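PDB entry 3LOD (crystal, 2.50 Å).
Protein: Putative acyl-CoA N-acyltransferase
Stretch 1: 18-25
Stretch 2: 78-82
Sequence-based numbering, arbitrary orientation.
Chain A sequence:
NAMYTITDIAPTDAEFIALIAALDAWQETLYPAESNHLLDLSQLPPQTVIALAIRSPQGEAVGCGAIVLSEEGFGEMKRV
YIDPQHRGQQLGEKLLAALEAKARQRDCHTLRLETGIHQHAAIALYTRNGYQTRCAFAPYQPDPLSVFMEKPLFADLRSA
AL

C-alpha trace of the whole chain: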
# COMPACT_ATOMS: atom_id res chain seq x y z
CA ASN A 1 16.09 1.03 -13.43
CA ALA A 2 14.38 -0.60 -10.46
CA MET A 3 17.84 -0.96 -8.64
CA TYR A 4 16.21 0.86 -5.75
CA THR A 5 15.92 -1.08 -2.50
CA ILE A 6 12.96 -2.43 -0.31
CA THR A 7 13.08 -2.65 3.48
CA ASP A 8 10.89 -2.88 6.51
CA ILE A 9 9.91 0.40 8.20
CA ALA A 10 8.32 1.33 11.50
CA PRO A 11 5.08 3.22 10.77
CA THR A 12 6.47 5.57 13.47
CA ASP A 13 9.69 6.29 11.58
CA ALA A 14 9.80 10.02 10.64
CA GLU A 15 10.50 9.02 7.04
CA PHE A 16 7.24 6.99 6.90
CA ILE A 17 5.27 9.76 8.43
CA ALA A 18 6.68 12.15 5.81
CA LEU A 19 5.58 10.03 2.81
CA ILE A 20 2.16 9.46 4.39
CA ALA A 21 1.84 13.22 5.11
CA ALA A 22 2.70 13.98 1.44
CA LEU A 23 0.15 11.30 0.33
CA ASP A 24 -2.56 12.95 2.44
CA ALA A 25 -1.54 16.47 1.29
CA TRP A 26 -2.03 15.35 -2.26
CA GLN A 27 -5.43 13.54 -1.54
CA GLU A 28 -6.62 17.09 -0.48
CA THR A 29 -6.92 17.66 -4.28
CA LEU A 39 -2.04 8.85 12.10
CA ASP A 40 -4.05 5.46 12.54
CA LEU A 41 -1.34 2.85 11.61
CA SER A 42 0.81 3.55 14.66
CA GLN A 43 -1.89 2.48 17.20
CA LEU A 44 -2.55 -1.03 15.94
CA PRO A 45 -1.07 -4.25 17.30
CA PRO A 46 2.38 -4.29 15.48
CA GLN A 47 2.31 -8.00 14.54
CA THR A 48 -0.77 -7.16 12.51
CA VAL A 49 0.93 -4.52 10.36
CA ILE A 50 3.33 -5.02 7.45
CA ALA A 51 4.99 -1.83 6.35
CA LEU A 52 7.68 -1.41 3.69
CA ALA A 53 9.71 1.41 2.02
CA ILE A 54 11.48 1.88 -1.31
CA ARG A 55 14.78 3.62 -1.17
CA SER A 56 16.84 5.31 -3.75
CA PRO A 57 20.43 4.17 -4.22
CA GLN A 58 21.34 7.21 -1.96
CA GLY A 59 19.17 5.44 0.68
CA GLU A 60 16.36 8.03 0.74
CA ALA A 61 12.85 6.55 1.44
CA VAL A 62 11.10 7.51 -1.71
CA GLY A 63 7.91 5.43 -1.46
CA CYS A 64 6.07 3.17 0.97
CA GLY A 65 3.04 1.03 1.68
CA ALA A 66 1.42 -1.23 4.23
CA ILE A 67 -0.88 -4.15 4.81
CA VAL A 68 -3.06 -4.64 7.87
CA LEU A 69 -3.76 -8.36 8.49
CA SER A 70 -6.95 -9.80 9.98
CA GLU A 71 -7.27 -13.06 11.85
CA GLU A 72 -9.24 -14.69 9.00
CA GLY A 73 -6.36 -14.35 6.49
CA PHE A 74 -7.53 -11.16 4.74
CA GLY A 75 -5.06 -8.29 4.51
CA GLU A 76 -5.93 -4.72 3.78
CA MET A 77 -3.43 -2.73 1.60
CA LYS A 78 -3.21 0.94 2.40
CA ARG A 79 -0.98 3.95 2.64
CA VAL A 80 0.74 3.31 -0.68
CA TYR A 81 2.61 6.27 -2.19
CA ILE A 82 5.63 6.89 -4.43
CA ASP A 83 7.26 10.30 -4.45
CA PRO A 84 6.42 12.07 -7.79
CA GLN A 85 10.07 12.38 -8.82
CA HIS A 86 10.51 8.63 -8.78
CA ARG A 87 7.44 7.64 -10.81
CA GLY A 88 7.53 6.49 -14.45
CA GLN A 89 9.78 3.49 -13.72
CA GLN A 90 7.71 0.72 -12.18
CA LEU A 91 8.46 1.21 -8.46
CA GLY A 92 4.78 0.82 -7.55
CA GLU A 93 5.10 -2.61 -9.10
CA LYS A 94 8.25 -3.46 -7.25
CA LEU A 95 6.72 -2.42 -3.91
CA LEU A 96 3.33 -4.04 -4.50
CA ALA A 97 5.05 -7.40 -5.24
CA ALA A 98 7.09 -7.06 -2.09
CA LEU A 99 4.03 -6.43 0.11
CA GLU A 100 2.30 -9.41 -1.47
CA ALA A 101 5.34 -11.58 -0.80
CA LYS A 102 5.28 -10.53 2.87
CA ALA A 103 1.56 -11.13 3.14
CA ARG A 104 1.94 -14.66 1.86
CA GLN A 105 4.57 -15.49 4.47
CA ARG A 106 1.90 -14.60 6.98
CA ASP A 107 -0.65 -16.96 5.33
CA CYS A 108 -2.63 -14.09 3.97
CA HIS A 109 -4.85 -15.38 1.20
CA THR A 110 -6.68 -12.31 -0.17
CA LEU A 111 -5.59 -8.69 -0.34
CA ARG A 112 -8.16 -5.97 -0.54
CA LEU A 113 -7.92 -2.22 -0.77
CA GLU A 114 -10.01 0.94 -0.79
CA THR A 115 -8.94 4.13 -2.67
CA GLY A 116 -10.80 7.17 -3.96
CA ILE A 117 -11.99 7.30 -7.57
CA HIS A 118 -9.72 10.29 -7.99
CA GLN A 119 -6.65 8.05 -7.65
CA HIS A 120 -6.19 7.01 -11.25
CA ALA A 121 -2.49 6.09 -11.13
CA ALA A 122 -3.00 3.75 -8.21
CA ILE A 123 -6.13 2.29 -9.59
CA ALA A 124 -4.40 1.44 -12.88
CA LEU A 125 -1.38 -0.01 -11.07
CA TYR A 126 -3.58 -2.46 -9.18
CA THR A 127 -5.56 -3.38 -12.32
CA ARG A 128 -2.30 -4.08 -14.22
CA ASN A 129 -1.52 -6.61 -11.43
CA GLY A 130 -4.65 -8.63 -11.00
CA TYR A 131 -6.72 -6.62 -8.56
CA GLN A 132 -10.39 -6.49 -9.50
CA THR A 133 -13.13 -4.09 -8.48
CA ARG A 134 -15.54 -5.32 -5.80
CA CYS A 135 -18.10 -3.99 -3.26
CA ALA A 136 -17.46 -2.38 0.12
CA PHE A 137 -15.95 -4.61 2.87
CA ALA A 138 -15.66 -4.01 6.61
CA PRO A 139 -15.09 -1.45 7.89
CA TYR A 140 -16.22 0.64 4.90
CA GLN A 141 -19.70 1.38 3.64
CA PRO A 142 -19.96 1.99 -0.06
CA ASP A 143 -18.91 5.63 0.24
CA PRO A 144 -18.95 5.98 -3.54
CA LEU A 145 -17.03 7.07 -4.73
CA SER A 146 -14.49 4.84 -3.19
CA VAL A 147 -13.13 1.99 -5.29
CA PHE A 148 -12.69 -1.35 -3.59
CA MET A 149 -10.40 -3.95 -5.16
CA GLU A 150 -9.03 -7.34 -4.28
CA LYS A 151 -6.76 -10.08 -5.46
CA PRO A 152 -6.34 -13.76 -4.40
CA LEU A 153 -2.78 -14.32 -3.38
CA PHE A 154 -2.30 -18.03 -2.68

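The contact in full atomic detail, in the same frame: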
# COMPACT_ATOMS: atom_id res chain seq x y z
N ALA A 18 6.54 11.10 6.86
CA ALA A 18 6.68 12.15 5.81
C ALA A 18 6.05 11.77 4.48
O ALA A 18 5.33 12.59 3.84
CB ALA A 18 8.15 12.60 5.62
N LEU A 19 6.25 10.52 4.05
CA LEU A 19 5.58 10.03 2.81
C LEU A 19 4.02 10.03 2.93
O LEU A 19 3.32 10.59 2.12
CB LEU A 19 6.10 8.66 2.48
CG LEU A 19 7.60 8.67 2.24
CD1 LEU A 19 8.23 7.30 2.56
CD2 LEU A 19 7.85 9.10 0.78
N ILE A 20 3.53 9.43 3.99
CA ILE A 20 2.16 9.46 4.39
C ILE A 20 1.58 10.90 4.42
O ILE A 20 0.53 11.16 3.84
CB ILE A 20 2.11 8.73 5.77
CG1 ILE A 20 2.36 7.25 5.53
CG2 ILE A 20 0.82 8.86 6.51
CD1 ILE A 20 2.10 6.83 4.09
N ALA A 21 2.26 11.82 5.08
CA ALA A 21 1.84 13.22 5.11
C ALA A 21 1.74 13.79 3.68
O ALA A 21 0.73 14.44 3.35
CB ALA A 21 2.76 14.03 5.96
N ALA A 22 2.74 13.53 2.85
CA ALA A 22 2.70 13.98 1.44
C ALA A 22 1.52 13.32 0.69
O ALA A 22 0.83 13.99 -0.07
CB ALA A 22 4.07 13.67 0.68
N LEU A 23 1.32 12.02 0.89
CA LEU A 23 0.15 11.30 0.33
C LEU A 23 -1.13 12.05 0.67
O LEU A 23 -1.90 12.37 -0.24
CB LEU A 23 0.06 9.85 0.87
CG LEU A 23 -1.11 8.91 0.48
CD1 LEU A 23 -1.21 8.60 -1.00
CD2 LEU A 23 -1.02 7.59 1.22
N ASP A 24 -1.34 12.35 1.96
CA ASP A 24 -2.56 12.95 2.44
C ASP A 24 -2.68 14.38 1.95
O ASP A 24 -3.81 14.86 1.77
CB ASP A 24 -2.61 12.96 3.97
CG ASP A 24 -2.98 11.61 4.58
OD1 ASP A 24 -3.15 10.57 3.89
OD2 ASP A 24 -3.10 11.58 5.82
N ALA A 25 -1.53 15.06 1.75
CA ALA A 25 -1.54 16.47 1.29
C ALA A 25 -1.96 16.51 -0.16
O ALA A 25 -2.74 17.38 -0.55
CB ALA A 25 -0.18 17.17 1.48
N LYS A 78 -2.90 -0.46 2.24
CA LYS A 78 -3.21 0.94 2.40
C LYS A 78 -1.92 1.71 2.55
O LYS A 78 -0.80 1.12 2.69
CB LYS A 78 -4.14 1.15 3.58
CG LYS A 78 -3.53 0.91 4.94
CD LYS A 78 -4.58 0.58 6.01
CE LYS A 78 -5.53 1.73 6.38
NZ LYS A 78 -6.42 1.29 7.56
N ARG A 79 -2.08 3.02 2.51
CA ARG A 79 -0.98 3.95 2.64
C ARG A 79 0.12 3.75 1.65
O ARG A 79 1.27 3.92 2.01
CB ARG A 79 -0.36 3.95 4.04
CG ARG A 79 -1.32 4.12 5.22
CD ARG A 79 -2.38 5.18 5.01
NE ARG A 79 -2.53 6.04 6.18
CZ ARG A 79 -2.86 7.32 6.06
NH1 ARG A 79 -2.96 8.10 7.14
NH2 ARG A 79 -3.07 7.81 4.82
N VAL A 80 -0.23 3.45 0.41
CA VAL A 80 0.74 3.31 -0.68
C VAL A 80 1.01 4.63 -1.37
O VAL A 80 0.07 5.32 -1.81
CB VAL A 80 0.19 2.29 -1.72
CG1 VAL A 80 1.13 2.13 -2.93
CG2 VAL A 80 -0.01 0.97 -1.03
N TYR A 81 2.26 4.99 -1.54
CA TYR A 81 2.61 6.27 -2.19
C TYR A 81 4.02 6.14 -2.70
O TYR A 81 4.86 5.50 -2.03
CB TYR A 81 2.62 7.32 -1.13
CG TYR A 81 3.07 8.70 -1.57
CD1 TYR A 81 2.20 9.56 -2.32
CD2 TYR A 81 4.33 9.21 -1.18
CE1 TYR A 81 2.61 10.88 -2.67
CE2 TYR A 81 4.74 10.52 -1.53
CZ TYR A 81 3.86 11.35 -2.28
OH TYR A 81 4.22 12.63 -2.62
N ILE A 82 4.28 6.75 -3.85
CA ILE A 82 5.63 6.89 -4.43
C ILE A 82 5.82 8.36 -4.71
O ILE A 82 4.98 8.99 -5.40
CB ILE A 82 5.70 6.23 -5.82
CG1 ILE A 82 5.31 4.75 -5.79
CG2 ILE A 82 7.04 6.53 -6.50
CD1 ILE A 82 6.14 3.88 -4.83

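At the apolar centre of the contact, Tyr81 points toward the helix with chi1 in the t well, laying one face of its ring against the turn formed by Leu19 and Leu23. Leu19 O lies 3.7 Å from Tyr81 CD2 over that face, where Leu23 N also sits; these two backbone atoms are already paired by the helical hydrogen bond from Leu23 N to Leu19 O (2.7 Å), so a flat aromatic surface can cover them. Leu23 CD1 packs 3.8 Å from Tyr81 CD1 and Leu19 CD2 4.0 Å from Tyr81 CD2. Ala22 points toward the strand, and its CB touches the phenol end, 3.5 Å from Tyr81 OH. Helix and strand cross almost at a right angle (88°) and bury 426 Å² between them. Leu19, Ile20, Leu23 and Tyr81 are all buried, a setting that suits aliphatic side chains and an aromatic ring.

Leu23 also reaches the neighbouring strand backbone: its CD1 is 3.6 Å from Val80 O and its CD2 3.9 Å from Arg79 CA. Val80 itself points away. Ile20 CD1 meets Arg79 CB at 3.8 Å, while Ile20 CG2 covers one face of the guanidinium, leaving the edge free for polar pairing. There Asp24 OD1 accepts a hydrogen bond from Arg79 NH2 (2.9 Å from OD1 to NH2, 154°), a salt bridge that places the charged pair at the partly exposed margin.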